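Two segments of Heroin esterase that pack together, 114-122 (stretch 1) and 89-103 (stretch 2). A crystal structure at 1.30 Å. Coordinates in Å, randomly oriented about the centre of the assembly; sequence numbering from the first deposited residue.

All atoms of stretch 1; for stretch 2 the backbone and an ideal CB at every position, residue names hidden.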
# COMPACT_ATOMS: atom_id res chain seq x y z
N ALA A 114 0.32 11.60 -5.37
CA ALA A 114 -0.89 11.27 -6.13
C ALA A 114 -1.55 10.09 -5.42
O ALA A 114 -1.10 8.95 -5.61
CB ALA A 114 -0.53 10.96 -7.58
N ASN A 115 -2.52 10.35 -4.57
CA ASN A 115 -3.18 9.33 -3.75
C ASN A 115 -4.41 8.79 -4.47
O ASN A 115 -5.38 9.51 -4.73
CB ASN A 115 -3.52 10.06 -2.46
CG ASN A 115 -4.20 9.23 -1.41
OD1 ASN A 115 -4.26 8.00 -1.57
ND2 ASN A 115 -4.73 9.86 -0.37
N VAL A 116 -4.36 7.52 -4.86
CA VAL A 116 -5.32 7.00 -5.87
C VAL A 116 -6.61 6.41 -5.30
O VAL A 116 -6.57 5.51 -4.43
CB VAL A 116 -4.63 5.92 -6.72
CG1 VAL A 116 -5.58 5.41 -7.80
CG2 VAL A 116 -3.32 6.38 -7.36
N GLU A 117 -7.74 6.89 -5.78
CA GLU A 117 -9.05 6.31 -5.41
C GLU A 117 -9.39 5.15 -6.33
O GLU A 117 -10.06 5.30 -7.35
CB GLU A 117 -10.13 7.39 -5.46
CG GLU A 117 -11.44 6.92 -4.83
CD GLU A 117 -11.41 7.06 -3.34
OE1 GLU A 117 -10.95 6.14 -2.65
OE2 GLU A 117 -11.84 8.10 -2.82
N TYR A 118 -8.85 3.96 -6.02
CA TYR A 118 -9.19 2.80 -6.83
C TYR A 118 -10.54 2.22 -6.46
O TYR A 118 -11.04 2.41 -5.33
CB TYR A 118 -8.09 1.75 -6.75
CG TYR A 118 -7.80 1.19 -5.37
CD1 TYR A 118 -8.49 0.07 -4.92
CD2 TYR A 118 -6.85 1.78 -4.55
CE1 TYR A 118 -8.19 -0.42 -3.64
CE2 TYR A 118 -6.54 1.30 -3.27
CZ TYR A 118 -7.23 0.20 -2.84
OH TYR A 118 -6.96 -0.34 -1.60
N ARG A 119 -11.13 1.50 -7.41
CA ARG A 119 -12.40 0.85 -7.07
C ARG A 119 -12.22 -0.36 -6.16
O ARG A 119 -11.27 -1.12 -6.31
CB ARG A 119 -13.03 0.35 -8.37
CG ARG A 119 -13.59 1.47 -9.24
CD ARG A 119 -14.04 0.93 -10.60
NE ARG A 119 -12.83 0.45 -11.29
CZ ARG A 119 -12.85 -0.25 -12.42
NH1 ARG A 119 -14.04 -0.56 -12.99
NH2 ARG A 119 -11.72 -0.67 -12.99
N LEU A 120 -13.13 -0.56 -5.23
CA LEU A 120 -13.04 -1.65 -4.25
C LEU A 120 -13.73 -2.92 -4.75
O LEU A 120 -14.78 -2.89 -5.44
CB LEU A 120 -13.71 -1.28 -2.91
CG LEU A 120 -13.12 -0.07 -2.19
CD1 LEU A 120 -13.96 0.13 -0.93
CD2 LEU A 120 -11.67 -0.27 -1.86
N ALA A 121 -13.15 -4.04 -4.33
CA ALA A 121 -13.81 -5.34 -4.43
C ALA A 121 -14.76 -5.55 -3.26
O ALA A 121 -14.64 -4.89 -2.25
CB ALA A 121 -12.74 -6.42 -4.45
N PRO A 122 -15.72 -6.47 -3.34
CA PRO A 122 -15.98 -7.34 -4.49
C PRO A 122 -16.75 -6.66 -5.63
O PRO A 122 -16.90 -7.34 -6.68
CB PRO A 122 -16.82 -8.46 -3.86
CG PRO A 122 -17.60 -7.72 -2.82
CD PRO A 122 -16.65 -6.71 -2.22
N UNK A 89 -7.40 -4.46 2.57
CA UNK A 89 -7.72 -5.79 2.13
C UNK A 89 -8.43 -5.91 0.80
O UNK A 89 -9.04 -6.94 0.52
CB UNK A 89 -8.58 -6.46 3.20
N UNK A 90 -8.29 -4.91 -0.07
CA UNK A 90 -8.90 -4.84 -1.42
C UNK A 90 -10.38 -4.49 -1.32
O UNK A 90 -10.98 -4.16 -2.38
CB UNK A 90 -8.73 -6.17 -2.16
N UNK A 91 -11.00 -4.52 -0.15
CA UNK A 91 -12.47 -4.38 -0.07
C UNK A 91 -12.95 -3.25 0.79
O UNK A 91 -14.18 -2.96 0.78
CB UNK A 91 -13.09 -5.68 0.46
N UNK A 92 -12.04 -2.63 1.56
CA UNK A 92 -12.46 -1.50 2.40
C UNK A 92 -11.49 -0.33 2.26
O UNK A 92 -10.39 -0.55 1.67
CB UNK A 92 -12.56 -1.93 3.87
N UNK A 93 -11.85 0.84 2.75
CA UNK A 93 -10.93 1.99 2.75
C UNK A 93 -11.21 2.93 1.60
O UNK A 93 -11.83 2.60 0.58
CB UNK A 93 -9.48 1.52 2.68
N UNK A 94 -10.73 4.14 1.76
CA UNK A 94 -10.82 5.24 0.85
C UNK A 94 -9.47 5.92 0.70
O UNK A 94 -8.60 5.84 1.59
CB UNK A 94 -11.88 6.24 1.32
N UNK A 95 -9.27 6.58 -0.42
CA UNK A 95 -8.05 7.36 -0.54
C UNK A 95 -7.93 8.36 0.59
O UNK A 95 -6.80 8.51 1.08
CB UNK A 95 -8.00 8.08 -1.89
N UNK A 96 -9.02 9.00 1.02
CA UNK A 96 -8.80 10.04 2.05
C UNK A 96 -8.23 9.46 3.33
O UNK A 96 -7.59 10.14 4.14
CB UNK A 96 -10.11 10.77 2.36
N UNK A 97 -8.44 8.18 3.59
CA UNK A 97 -7.91 7.57 4.81
C UNK A 97 -6.39 7.66 4.84
O UNK A 97 -5.85 7.59 5.95
CB UNK A 97 -8.35 6.11 4.92
N UNK A 98 -5.73 7.83 3.69
CA UNK A 98 -4.27 8.00 3.68
C UNK A 98 -3.84 9.46 3.62
O UNK A 98 -2.63 9.73 3.49
CB UNK A 98 -3.67 7.25 2.49
N UNK A 99 -4.77 10.40 3.73
CA UNK A 99 -4.33 11.80 3.74
C UNK A 99 -3.25 12.11 4.77
O UNK A 99 -2.32 12.84 4.40
CB UNK A 99 -5.53 12.71 4.00
N UNK A 100 -3.25 11.58 5.98
CA UNK A 100 -2.17 11.95 6.93
C UNK A 100 -0.78 11.70 6.39
O UNK A 100 0.09 12.57 6.40
CB UNK A 100 -2.33 11.17 8.24
N UNK A 101 -0.57 10.50 5.85
CA UNK A 101 0.74 10.14 5.30
C UNK A 101 1.07 10.98 4.08
O UNK A 101 2.21 11.42 3.90
CB UNK A 101 0.78 8.65 4.94
N UNK A 102 0.08 11.18 3.20
CA UNK A 102 0.38 11.92 1.96
C UNK A 102 0.75 13.38 2.26
O UNK A 102 1.64 13.95 1.64
CB UNK A 102 -0.82 11.87 1.01
N UNK A 103 0.04 13.96 3.25
CA UNK A 103 0.41 15.32 3.68
C UNK A 103 1.82 15.32 4.25
O UNK A 103 2.64 16.21 3.97
CB UNK A 103 -0.58 15.85 4.72

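Position 89 has a positive phi of 61°, which favours glycine, and nothing of stretch 1 lies near its ideal CB; the residue is Gly-89. Position 90 also has positive phi, 77°, which leans toward glycine or asparagine, but stretch 1 does not crowd its sideways ideal CB, 4.6 Å from Ala-121 CB, so a side chain, including an apolar one, can also be carried. It is Phe-90, whose ring leads away from stretch 1. Its carbonyl accepts the backbone hydrogen bond from Ala-121 (N to Phe-90 O, 2.9 Å).

At position 91 CA-to-CB points away overall, yet the ideal CB itself touches Ala-121 O at 3.2 Å; glycine or alanine would suit, and longer chains leading off from stretch 1 are not excluded. Ala-91 places only its methyl there, and its CA makes a CA-H...O contact with Ala-121 O at 3.1 Å. The CB of position 92 points away, so apolar or polar residues of many sizes would do as far as stretch 1 is concerned; it is Ile-92.

Position 93, at phi 100° and psi 160°, would jam a CB against the preceding carbonyl, and this alone calls for glycine. Gly-93 O lies 3.6 Å from Leu-120 CD1.

From position 94 a sideways CB lies 4.1 Å from Glu-117 OE1, which suits a small residue or one with a hydrogen-bond donor; an acid would be less welcome. Thr-94 is found.

Position 95 points its CB toward stretch 1, with Glu-117 OE1 at 3.6 Å, Asn-115 OD1 at 3.8 Å and Val-116 O at 3.9 Å from the ideal CB. Three oxygens so near leave room for little beyond a methyl, so alanine, serine or glycine would be plausible. Ala-95 is the residue, and both ends of its backbone are engaged: its N donates to Glu-117 OE1 (2.8 Å), while its O accepts from Asn-115 ND2 (2.9 Å).

Positions 96 and 97 have no stretch 1 atom within 5.5 Å of their ideal CBs, and many residues would serve. They are Glu-96 and Ser-97, whose OG donates to Thr-94 O at 2.6 Å.

Position 98 precedes the helix and directs its CB toward stretch 1, 4.0 Å from Asn-115 ND2; a small polar residue suits such an N-cap, and Ser-98 occupies it, although its side chain makes no capping bond. At 99 the CB is sideways, but an acceptor could reach toward the same amide. Asp-99 shares a water with it, bound to Asp-99 OD1 and Asn-115 ND2.

Positions 100, 101 and 103 are out of reach: Pro-100, Phe-101 and Val-103. Position 102 faces Asn-115, inviting a compact side chain; Cys-102 places SG 3.8 Å from Asn-115 CG.

Stretch 2 89-103: GFAIGTAESSDPFCV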
# COMPACT_ATOMS: atom_id res chain seq x y z
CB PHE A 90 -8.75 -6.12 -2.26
CG PHE A 90 -7.31 -6.58 -2.45
CD1 PHE A 90 -6.39 -5.83 -3.17
CD2 PHE A 90 -6.85 -7.76 -1.90
CE1 PHE A 90 -5.08 -6.26 -3.33
CE2 PHE A 90 -5.55 -8.23 -2.06
CZ PHE A 90 -4.64 -7.46 -2.78
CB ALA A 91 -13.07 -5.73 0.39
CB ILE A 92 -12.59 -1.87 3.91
CG1 ILE A 92 -11.29 -2.04 4.66
CG2 ILE A 92 -13.49 -3.10 4.02
CD1 ILE A 92 -11.52 -2.55 6.09
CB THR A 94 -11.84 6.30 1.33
OG1 THR A 94 -11.34 6.92 2.53
CG2 THR A 94 -13.16 5.64 1.69
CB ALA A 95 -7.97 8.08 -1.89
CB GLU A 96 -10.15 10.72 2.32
CG GLU A 96 -10.12 11.88 3.26
CD GLU A 96 -11.51 12.18 3.82
OE1 GLU A 96 -12.51 11.53 3.42
OE2 GLU A 96 -11.56 13.11 4.67
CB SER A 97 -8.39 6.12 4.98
OG SER A 97 -7.76 5.27 4.03
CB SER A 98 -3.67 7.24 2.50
OG SER A 98 -3.74 5.86 2.62
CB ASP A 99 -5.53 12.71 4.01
CG ASP A 99 -6.42 13.03 2.84
OD1 ASP A 99 -6.19 12.58 1.69
OD2 ASP A 99 -7.40 13.80 3.02
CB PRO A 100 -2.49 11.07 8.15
CG PRO A 100 -4.00 10.94 8.12
CD PRO A 100 -4.25 10.70 6.64
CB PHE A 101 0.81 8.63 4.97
CG PHE A 101 2.16 8.20 4.42
CD1 PHE A 101 3.31 8.39 5.20
CD2 PHE A 101 2.26 7.66 3.14
CE1 PHE A 101 4.56 8.00 4.68
CE2 PHE A 101 3.49 7.22 2.63
CZ PHE A 101 4.63 7.41 3.42
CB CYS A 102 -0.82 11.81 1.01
SG CYS A 102 -1.04 10.09 0.45
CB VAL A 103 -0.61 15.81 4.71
CG1 VAL A 103 -0.12 17.04 5.47
CG2 VAL A 103 -1.93 16.12 4.00
O HOH W 1 -8.38 -2.09 0.09
O HOH W 2 -9.64 -3.46 -4.65
O HOH W 3 -11.31 9.32 -0.47
O HOH W 4 -4.10 12.62 0.08
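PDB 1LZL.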